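Side-chain contact in uncharacterized protein (Deinococcus radiodurans, PDB 3M33), which is of unknown function but probably acts as a methyltransferase: residues G20-W25 and C57-D62. Numbering follows the deposited sequence.
Sequences GYRHPW and CGHGPD. With GOL (glycerol), chain L.
O1 of a glycerol, probably left from the crystallisation liquor, is gripped by two nitrogens of R22: NE donates to it at 3.0 Å along a fairly straight N-H...O line. NH2 of R22 adds a weak, more bent bond to the same O1 at 3.4 Å. The other end of the glycerol turns to the facing segment, where O3 donates to OD1 of D62 at 2.8 Å. The small polyol, which is also hydrogen-bonded to NH1 of R65, thus spans the loop 20-25 and the first turn of helix 61-66, two segments with no hydrogen bond directly between them. The segment C57-D62 leads from strand 51-55 into helix 61-66, and its glycines G58 and G60 fit the GxGxxA pattern of Rossmann-type folds, consistent with the cofactor loop of class I methyltransferases. A type II' turn from C57 to G60 shapes this loop, closed by G60 N to C57 O at 3.0 Å.

Where protein meets protein directly, the touch is light. The R22 chain runs extended from CG to NE and carries NH2 to the edge of the H59 ring, 3.5 Å from CE1, with guanidinium and imidazole planes 64° apart. H59 holds CG between its own backbone N and carbonyl carbon (chi1 62°), a rotamer that turns the ring edge to NH2 of R22 and one ring face to CD of P61. D62 is shared, its OD2 forming a salt bridge with R118. At the same turn, OH of Y21 hydrogen-bonds to OD2 of D77, the same carboxylate oxygen that accepts from G58 N. The tyrosine's ring edge rests on the glycine backbone, CE2 of Y21 lying 3.9 Å from CA of G58.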
ATOM      1  N   GLY A  20      -3.372   9.362  -1.725  1.00 54.56           N
ATOM      2  CA  GLY A  20      -4.248   8.236  -2.016  1.00 58.52           C
ATOM      3  C   GLY A  20      -4.061   6.963  -1.198  1.00 57.28           C
ATOM      4  O   GLY A  20      -5.031   6.244  -0.952  1.00 59.44           O
ATOM      5  N   TYR A  21      -2.826   6.681  -0.786  1.00 47.01           N
ATOM      6  CA  TYR A  21      -2.513   5.455  -0.042  1.00 47.46           C
ATOM      7  C   TYR A  21      -2.169   5.721   1.431  1.00 49.85           C
ATOM      8  O   TYR A  21      -1.569   4.870   2.102  1.00 42.52           O
ATOM      9  CB  TYR A  21      -1.397   4.657  -0.751  1.00 44.04           C
ATOM     10  CG  TYR A  21      -1.804   4.280  -2.163  1.00 45.85           C
ATOM     11  CD1 TYR A  21      -2.667   3.212  -2.393  1.00 40.87           C
ATOM     12  CD2 TYR A  21      -1.382   5.034  -3.259  1.00 46.93           C
ATOM     13  CE1 TYR A  21      -3.081   2.882  -3.678  1.00 47.00           C
ATOM     14  CE2 TYR A  21      -1.794   4.709  -4.552  1.00 46.74           C
ATOM     15  CZ  TYR A  21      -2.638   3.631  -4.747  1.00 41.88           C
ATOM     16  OH  TYR A  21      -3.049   3.303  -6.007  1.00 49.53           O
ATOM     17  N   ARG A  22      -2.563   6.893   1.935  1.00 39.48           N
ATOM     18  CA  ARG A  22      -2.362   7.220   3.351  1.00 45.97           C
ATOM     19  C   ARG A  22      -3.671   7.623   4.039  1.00 49.67           C
ATOM     20  O   ARG A  22      -4.682   7.875   3.385  1.00 48.47           O
ATOM     21  CB  ARG A  22      -1.329   8.345   3.512  1.00 45.39           C
ATOM     22  CG  ARG A  22       0.042   8.053   2.900  1.00 55.74           C
ATOM     23  CD  ARG A  22       0.947   9.288   3.000  1.00 67.37           C
ATOM     24  NE  ARG A  22       2.095   9.265   2.087  1.00 68.02           N
ATOM     25  CZ  ARG A  22       2.268  10.124   1.082  1.00 63.31           C
ATOM     26  NH1 ARG A  22       1.355  11.072   0.861  1.00 54.05           N
ATOM     27  NH2 ARG A  22       3.351  10.036   0.298  1.00 49.24           N
ATOM     28  N   HIS A  23      -3.648   7.682   5.364  1.00 48.96           N
ATOM     29  CA  HIS A  23      -4.738   8.281   6.111  1.00 46.04           C
ATOM     30  C   HIS A  23      -4.588   9.806   6.033  1.00 51.00           C
ATOM     31  O   HIS A  23      -3.501  10.314   6.241  1.00 52.87           O
ATOM     32  CB  HIS A  23      -4.712   7.788   7.558  1.00 42.14           C
ATOM     33  CG  HIS A  23      -5.024   6.328   7.706  1.00 51.59           C
ATOM     34  ND1 HIS A  23      -4.637   5.588   8.807  1.00 47.09           N
ATOM     35  CD2 HIS A  23      -5.703   5.476   6.900  1.00 49.79           C
ATOM     36  CE1 HIS A  23      -5.073   4.347   8.676  1.00 46.15           C
ATOM     37  NE2 HIS A  23      -5.716   4.250   7.524  1.00 50.03           N
ATOM     38  N   PRO A  24      -5.678  10.529   5.708  1.00 48.56           N
ATOM     39  CA  PRO A  24      -5.706  11.971   5.380  1.00 49.62           C
ATOM     40  C   PRO A  24      -5.643  12.918   6.578  1.00 51.73           C
ATOM     41  O   PRO A  24      -5.376  14.105   6.404  1.00 54.21           O
ATOM     42  CB  PRO A  24      -7.078  12.166   4.702  1.00 46.95           C
ATOM     43  CG  PRO A  24      -7.632  10.813   4.484  1.00 52.31           C
ATOM     44  CD  PRO A  24      -6.969   9.876   5.450  1.00 49.59           C
ATOM     45  N   TRP A  25      -5.919  12.409   7.771  1.00 49.94           N
ATOM     46  CA  TRP A  25      -5.972  13.249   8.957  1.00 48.87           C
ATOM     47  C   TRP A  25      -4.597  13.368   9.627  1.00 49.69           C
ATOM     48  O   TRP A  25      -3.729  12.528   9.425  1.00 49.73           O
ATOM     49  CB  TRP A  25      -7.008  12.691   9.933  1.00 45.00           C
ATOM     50  CG  TRP A  25      -6.704  11.297  10.459  1.00 39.38           C
ATOM     51  CD1 TRP A  25      -6.032  10.992  11.600  1.00 36.49           C
ATOM     52  CD2 TRP A  25      -7.089  10.037   9.873  1.00 45.71           C
ATOM     53  NE1 TRP A  25      -5.966   9.624  11.768  1.00 40.76           N
ATOM     54  CE2 TRP A  25      -6.599   9.015  10.715  1.00 36.02           C
ATOM     55  CE3 TRP A  25      -7.798   9.676   8.718  1.00 49.43           C
ATOM     56  CZ2 TRP A  25      -6.800   7.655  10.446  1.00 41.48           C
ATOM     57  CZ3 TRP A  25      -7.992   8.326   8.445  1.00 47.74           C
ATOM     58  CH2 TRP A  25      -7.495   7.331   9.306  1.00 48.92           C
ATOM     59  N   CYS A  57       1.142   2.196  -7.809  1.00 32.51           N
ATOM     60  CA  CYS A  57       2.373   2.901  -7.419  1.00 39.66           C
ATOM     61  C   CYS A  57       2.146   4.362  -7.036  1.00 44.90           C
ATOM     62  O   CYS A  57       3.058   5.011  -6.510  1.00 43.61           O
ATOM     63  CB  CYS A  57       3.416   2.831  -8.533  1.00 36.16           C
ATOM     64  SG  CYS A  57       2.804   3.676 -10.014  1.00 36.48           S
ATOM     65  N   GLY A  58       0.956   4.899  -7.302  1.00 37.60           N
ATOM     66  CA  GLY A  58       0.735   6.308  -6.999  1.00 34.19           C
ATOM     67  C   GLY A  58       1.795   7.186  -7.660  1.00 40.70           C
ATOM     68  O   GLY A  58       2.083   7.025  -8.857  1.00 35.75           O
ATOM     69  N   HIS A  59       2.386   8.108  -6.900  1.00 36.47           N
ATOM     70  CA  HIS A  59       3.370   9.040  -7.477  1.00 36.65           C
ATOM     71  C   HIS A  59       4.807   8.498  -7.372  1.00 40.75           C
ATOM     72  O   HIS A  59       5.775   9.253  -7.442  1.00 39.38           O
ATOM     73  CB  HIS A  59       3.257  10.429  -6.819  1.00 35.95           C
ATOM     74  CG  HIS A  59       3.532  10.420  -5.347  1.00 31.48           C
ATOM     75  ND1 HIS A  59       2.625   9.938  -4.427  1.00 39.28           N
ATOM     76  CD2 HIS A  59       4.621  10.803  -4.637  1.00 37.02           C
ATOM     77  CE1 HIS A  59       3.139  10.026  -3.212  1.00 36.23           C
ATOM     78  NE2 HIS A  59       4.351  10.545  -3.311  1.00 38.71           N
ATOM     79  N   GLY A  60       4.933   7.187  -7.188  1.00 35.10           N
ATOM     80  CA  GLY A  60       6.228   6.515  -7.178  1.00 33.46           C
ATOM     81  C   GLY A  60       7.094   6.549  -5.917  1.00 36.22           C
ATOM     82  O   GLY A  60       8.322   6.412  -6.002  1.00 38.38           O
ATOM     83  N   PRO A  61       6.486   6.714  -4.734  1.00 33.55           N
ATOM     84  CA  PRO A  61       7.414   6.819  -3.603  1.00 31.14           C
ATOM     85  C   PRO A  61       8.228   5.540  -3.421  1.00 39.27           C
ATOM     86  O   PRO A  61       9.418   5.614  -3.111  1.00 36.52           O
ATOM     87  CB  PRO A  61       6.491   7.036  -2.385  1.00 40.61           C
ATOM     88  CG  PRO A  61       5.098   6.511  -2.824  1.00 25.84           C
ATOM     89  CD  PRO A  61       5.068   6.830  -4.331  1.00 31.29           C
ATOM     90  N   ASP A  62       7.608   4.375  -3.589  1.00 32.52           N
ATOM     91  CA  ASP A  62       8.357   3.141  -3.390  1.00 29.97           C
ATOM     92  C   ASP A  62       9.243   2.823  -4.590  1.00 34.60           C
ATOM     93  O   ASP A  62      10.352   2.309  -4.431  1.00 32.53           O
ATOM     94  CB  ASP A  62       7.433   1.964  -3.046  1.00 38.12           C
ATOM     95  CG  ASP A  62       6.991   1.978  -1.589  1.00 45.52           C
ATOM     96  OD1 ASP A  62       7.816   2.311  -0.708  1.00 42.82           O
ATOM     97  OD2 ASP A  62       5.815   1.660  -1.322  1.00 38.40           O
TER
HETATM   98  C1  GOL L 233       4.871   6.624   1.497  1.00 81.52           C
HETATM   99  O1  GOL L 233       4.546   7.634   2.428  1.00 81.75           O
HETATM  100  C2  GOL L 233       5.975   5.721   2.047  1.00 81.03           C
HETATM  101  O2  GOL L 233       5.550   5.105   3.251  1.00 81.48           O
HETATM  102  C3  GOL L 233       6.356   4.663   1.007  1.00 72.08           C
HETATM  103  O3  GOL L 233       7.744   4.700   0.712  1.00 58.48           O